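Local coordinates for enterochelin esterase (PDB 3MGA), which probably hydrolyses the ester bonds of the siderophore ferric enterobactin, from which the bacterium could then release the iron, at residues A[120-123]-A[124-128]; A[295-299]-A[300-304]. One frame throughout, in Å; residues are numbered along the deposited sequence.

Interaction 1. Residues A[120-123]-A[124-128]; sequences LREG and WRQLL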
loop_
_atom_site.group_PDB
_atom_site.type_symbol
_atom_site.label_atom_id
_atom_site.label_comp_id
_atom_site.label_asym_id
_atom_site.label_seq_id
_atom_site.Cartn_x
_atom_site.Cartn_y
_atom_site.Cartn_z
ATOM N N LEU A 120 17.198 12.438 4.673
ATOM C CA LEU A 120 15.810 12.843 4.408
ATOM C C LEU A 120 14.837 12.222 5.410
ATOM O O LEU A 120 14.170 12.953 6.149
ATOM C CB LEU A 120 15.376 12.512 2.973
ATOM C CG LEU A 120 15.935 13.384 1.850
ATOM C CD1 LEU A 120 15.421 12.898 0.493
ATOM C CD2 LEU A 120 15.548 14.843 2.074
ATOM N N ARG A 121 14.741 10.891 5.435
ATOM C CA ARG A 121 13.841 10.235 6.393
ATOM C C ARG A 121 13.991 10.791 7.798
ATOM O O ARG A 121 12.991 11.055 8.466
ATOM C CB ARG A 121 13.993 8.708 6.424
ATOM C CG ARG A 121 13.073 7.982 5.457
ATOM C CD ARG A 121 12.901 6.512 5.861
ATOM N NE ARG A 121 11.714 5.910 5.250
ATOM C CZ ARG A 121 11.302 4.661 5.472
ATOM N NH1 ARG A 121 11.978 3.864 6.293
ATOM N NH2 ARG A 121 10.206 4.207 4.872
ATOM N N GLU A 122 15.232 10.970 8.239
ATOM C CA GLU A 122 15.495 11.519 9.559
ATOM C C GLU A 122 14.764 12.851 9.680
ATOM O O GLU A 122 13.968 13.044 10.590
ATOM C CB GLU A 122 17.004 11.699 9.775
ATOM C CG GLU A 122 17.412 12.198 11.163
ATOM C CD GLU A 122 17.088 11.216 12.289
ATOM O OE1 GLU A 122 17.571 11.439 13.422
ATOM O OE2 GLU A 122 16.367 10.221 12.051
ATOM N N GLY A 123 15.014 13.754 8.740
ATOM C CA GLY A 123 14.360 15.061 8.737
ATOM C C GLY A 123 12.843 14.947 8.773
ATOM O O GLY A 123 12.177 15.671 9.520
ATOM N N TRP A 124 12.296 14.032 7.972
ATOM C CA TRP A 124 10.844 13.825 7.926
ATOM C C TRP A 124 10.269 13.208 9.190
ATOM O O TRP A 124 9.112 13.461 9.516
ATOM C CB TRP A 124 10.422 12.980 6.714
ATOM C CG TRP A 124 10.601 13.680 5.415
ATOM C CD1 TRP A 124 11.484 13.367 4.431
ATOM C CD2 TRP A 124 9.907 14.850 4.977
ATOM N NE1 TRP A 124 11.364 14.254 3.385
ATOM C CE2 TRP A 124 10.402 15.176 3.699
ATOM C CE3 TRP A 124 8.904 15.647 5.536
ATOM C CZ2 TRP A 124 9.931 16.267 2.969
ATOM C CZ3 TRP A 124 8.436 16.731 4.813
ATOM C CH2 TRP A 124 8.954 17.032 3.542
ATOM N N ARG A 125 11.053 12.393 9.893
ATOM C CA ARG A 125 10.575 11.780 11.135
ATOM C C ARG A 125 10.240 12.842 12.188
ATOM O O ARG A 125 9.425 12.595 13.086
ATOM C CB ARG A 125 11.584 10.776 11.712
ATOM C CG ARG A 125 11.757 9.493 10.904
ATOM C CD ARG A 125 12.627 8.486 11.659
ATOM N NE ARG A 125 12.806 7.230 10.923
ATOM C CZ ARG A 125 13.826 6.955 10.106
ATOM N NH1 ARG A 125 14.799 7.839 9.898
ATOM N NH2 ARG A 125 13.875 5.777 9.492
ATOM N N GLN A 126 10.879 14.008 12.085
ATOM C CA GLN A 126 10.625 15.113 13.020
ATOM C C GLN A 126 9.447 16.008 12.611
ATOM O O GLN A 126 8.889 16.713 13.448
ATOM C CB GLN A 126 11.895 15.956 13.260
ATOM C CG GLN A 126 12.855 15.404 14.343
ATOM C CD GLN A 126 13.374 13.996 14.071
ATOM O OE1 GLN A 126 13.272 13.482 12.961
ATOM N NE2 GLN A 126 13.947 13.373 15.095
ATOM N N LEU A 127 9.053 15.967 11.342
ATOM C CA LEU A 127 7.939 16.799 10.864
ATOM C C LEU A 127 6.610 16.047 10.685
ATOM O O LEU A 127 5.571 16.534 11.126
ATOM C CB LEU A 127 8.330 17.495 9.559
ATOM C CG LEU A 127 9.482 18.494 9.667
ATOM C CD1 LEU A 127 9.891 19.003 8.299
ATOM C CD2 LEU A 127 9.095 19.649 10.581
ATOM N N LEU A 128 6.648 14.868 10.063
ATOM C CA LEU A 128 5.425 14.063 9.804
ATOM C C LEU A 128 4.433 13.923 10.965
ATOM O O LEU A 128 3.231 13.835 10.725
ATOM C CB LEU A 128 5.776 12.679 9.238
ATOM C CG LEU A 128 6.304 12.664 7.794
ATOM C CD1 LEU A 128 6.719 11.263 7.382
ATOM C CD2 LEU A 128 5.266 13.210 6.824
#

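Interaction 2. Residues A[295-299]-A[300-304]; sequences ALYAG and LNWPT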
loop_
_atom_site.group_PDB
_atom_site.type_symbol
_atom_site.label_atom_id
_atom_site.label_comp_id
_atom_site.label_asym_id
_atom_site.label_seq_id
_atom_site.Cartn_x
_atom_site.Cartn_y
_atom_site.Cartn_z
ATOM N N ALA A 295 4.704 -12.935 1.943
ATOM C CA ALA A 295 3.762 -13.755 1.150
ATOM C C ALA A 295 4.492 -14.643 0.141
ATOM O O ALA A 295 4.137 -15.795 -0.029
ATOM C CB ALA A 295 2.714 -12.881 0.447
ATOM N N LEU A 296 5.507 -14.103 -0.532
ATOM C CA LEU A 296 6.276 -14.889 -1.490
ATOM C C LEU A 296 7.034 -15.964 -0.713
ATOM O O LEU A 296 7.045 -17.135 -1.093
ATOM C CB LEU A 296 7.245 -14.014 -2.286
ATOM C CG LEU A 296 8.100 -14.758 -3.319
ATOM C CD1 LEU A 296 7.228 -15.462 -4.372
ATOM C CD2 LEU A 296 9.084 -13.811 -3.977
ATOM N N TYR A 297 7.665 -15.551 0.381
ATOM C CA TYR A 297 8.396 -16.463 1.249
ATOM C C TYR A 297 7.506 -17.644 1.631
ATOM O O TYR A 297 7.955 -18.790 1.633
ATOM C CB TYR A 297 8.880 -15.706 2.485
ATOM C CG TYR A 297 9.520 -16.547 3.566
ATOM C CD1 TYR A 297 8.759 -17.046 4.621
ATOM C CD2 TYR A 297 10.876 -16.809 3.562
ATOM C CE1 TYR A 297 9.324 -17.790 5.624
ATOM C CE2 TYR A 297 11.460 -17.569 4.575
ATOM C CZ TYR A 297 10.672 -18.054 5.600
ATOM O OH TYR A 297 11.226 -18.804 6.611
ATOM N N ALA A 298 6.241 -17.356 1.937
ATOM C CA ALA A 298 5.273 -18.397 2.304
ATOM C C ALA A 298 5.030 -19.344 1.131
ATOM O O ALA A 298 5.095 -20.552 1.284
ATOM C CB ALA A 298 3.957 -17.772 2.753
ATOM N N GLY A 299 4.738 -18.779 -0.036
ATOM C CA GLY A 299 4.503 -19.572 -1.235
ATOM C C GLY A 299 5.715 -20.392 -1.639
ATOM O O GLY A 299 5.578 -21.531 -2.106
ATOM N N LEU A 300 6.899 -19.807 -1.472
ATOM C CA LEU A 300 8.150 -20.484 -1.799
ATOM C C LEU A 300 8.461 -21.646 -0.850
ATOM O O LEU A 300 8.944 -22.680 -1.297
ATOM C CB LEU A 300 9.323 -19.497 -1.799
ATOM C CG LEU A 300 9.373 -18.455 -2.921
ATOM C CD1 LEU A 300 10.506 -17.468 -2.675
ATOM C CD2 LEU A 300 9.533 -19.126 -4.285
ATOM N N ASN A 301 8.180 -21.485 0.444
ATOM C CA ASN A 301 8.468 -22.546 1.421
ATOM C C ASN A 301 7.348 -23.569 1.647
ATOM O O ASN A 301 7.634 -24.730 1.963
ATOM C CB ASN A 301 8.926 -21.969 2.769
ATOM C CG ASN A 301 10.259 -21.237 2.674
ATOM O OD1 ASN A 301 11.301 -21.775 3.064
ATOM N ND2 ASN A 301 10.242 -20.039 2.100
ATOM N N TRP A 302 6.092 -23.158 1.483
ATOM C CA TRP A 302 4.954 -24.068 1.673
ATOM C C TRP A 302 3.979 -23.973 0.495
ATOM O O TRP A 302 2.821 -23.562 0.662
ATOM C CB TRP A 302 4.249 -23.761 2.992
ATOM C CG TRP A 302 5.153 -23.893 4.162
ATOM C CD1 TRP A 302 5.471 -25.044 4.826
ATOM C CD2 TRP A 302 5.883 -22.844 4.806
ATOM N NE1 TRP A 302 6.349 -24.775 5.843
ATOM C CE2 TRP A 302 6.619 -23.433 5.856
ATOM C CE3 TRP A 302 5.984 -21.464 4.599
ATOM C CZ2 TRP A 302 7.446 -22.693 6.696
ATOM C CZ3 TRP A 302 6.802 -20.728 5.430
ATOM C CH2 TRP A 302 7.527 -21.345 6.469
ATOM N N PRO A 303 4.444 -24.374 -0.707
ATOM C CA PRO A 303 3.610 -24.290 -1.911
ATOM C C PRO A 303 2.447 -25.275 -1.902
ATOM O O PRO A 303 1.505 -25.122 -2.674
ATOM C CB PRO A 303 4.593 -24.609 -3.042
ATOM C CG PRO A 303 5.651 -25.449 -2.406
ATOM C CD PRO A 303 5.743 -25.023 -0.968
ATOM N N THR A 304 2.522 -26.271 -1.025
ATOM C CA THR A 304 1.476 -27.277 -0.885
ATOM C C THR A 304 0.264 -26.710 -0.145
ATOM O O THR A 304 -0.806 -27.315 -0.145
ATOM C CB THR A 304 2.006 -28.525 -0.121
ATOM O OG1 THR A 304 0.966 -29.508 -0.009
ATOM C CG2 THR A 304 2.496 -28.141 1.275
#

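Interaction 1. Residues A[120-123]-A[124-128]
Glu122 swings CG anti to its own N (chi1 -177°) and then bends at CG (chi2 65°), while Arg125 keeps CG beside its N and runs extended to NE; these torsions bring carboxylate and guanidinium together as an i to i+3 salt bridge along helix 117-127 of the N-terminal, E-set-like part of the chain. The bridge is long, OE2 of Glu122 lying 3.6 Å from NH1 of Arg125, and the two side chains meet nearly at right angles with their planar groups 64° apart, so the pairing is not a coplanar, two-pronged one. Arg121 approaches Arg125 from the preceding turn: its CB sits over one face of the Arg125 guanidinium, 3.7 Å from NH1. The two arginine ends also come close, Arg121 NH1 and Arg125 NH2 being 4.2 Å apart, and Glu122 probably offsets part of that like charge. The buried side of the helix carries Trp124, whose ring meets Tyr56 and Phe106 edge-to-face, and Leu127, which touches Ile98. Backbone bonds tie the turns together, Trp124 N donating to Leu120 O at 2.8 Å. The indole lies close to the same carbonyl, Trp124 CD1 being 3.2 Å from Leu120 O.

Interaction 2. Residues A[295-299]-A[300-304]
The carbonyl oxygen of Tyr297 is gripped twice by Asn301, by the side-chain ND2 at 2.6 Å and by the backbone N at 3.0 Å. The hydrogen bond from the side-chain amide is the straighter of the two, with an N-H...O angle of 167°, and the oxygen lies close to the amide plane of Asn301; both donors are tilted from the carbonyl plane. This grip fixes the rotation of the Asn301 amide, which also brings ND2 over one face of the Tyr297 ring, offset toward its rim and 3.6 Å from CD2, with the amide and ring planes 38° apart. All this happens at the C-terminal end of helix 290-301, which connects strands 284-288 and 308-312 in a beta-alpha-beta crossover of the alpha/beta-hydrolase sheet. Trp302 is the first residue to leave helical angles, yet its N still donates to Ala298 O at 2.8 Å. With CG beside the backbone N (chi1 -59°), its indole folds back along the helix: one face receives Asn301 CB, and CZ3 reaches Tyr297 CE1 at 3.9 Å, the two aromatic groups meeting obliquely. Trp259 of helix 256-273 touches both Tyr297 and Ala298. Elsewhere around the helix, Leu296 CG packs against Leu300 CD1 at 3.7 Å, and both leucines touch Val329 of helix 328-335. Beyond Trp302, Pro303 lays its CB 3.4 Å from Gly299 O.

In the fold
Interaction 1 comes first along the chain, on helix 117-127 in the N-terminal, E-set-like part, and interaction 2 follows on helix 290-301 in the putative esterase part. Their centres are 35 Å apart and their nearest atoms about 18 Å, so they do not touch and share no sheet. Helix 117-127 packs on strands 52-57 and 92-100 of an antiparallel sheet, whereas helix 290-301 lies on the mixed sheet of the hydrolase fold. Helix 290-301 begins within a GxSxG pattern, directly after Ser289, which is consistent with a nucleophile elbow. Arg121 lies near that pattern without touching it, so interaction 1 may face the probable catalytic region across the two parts.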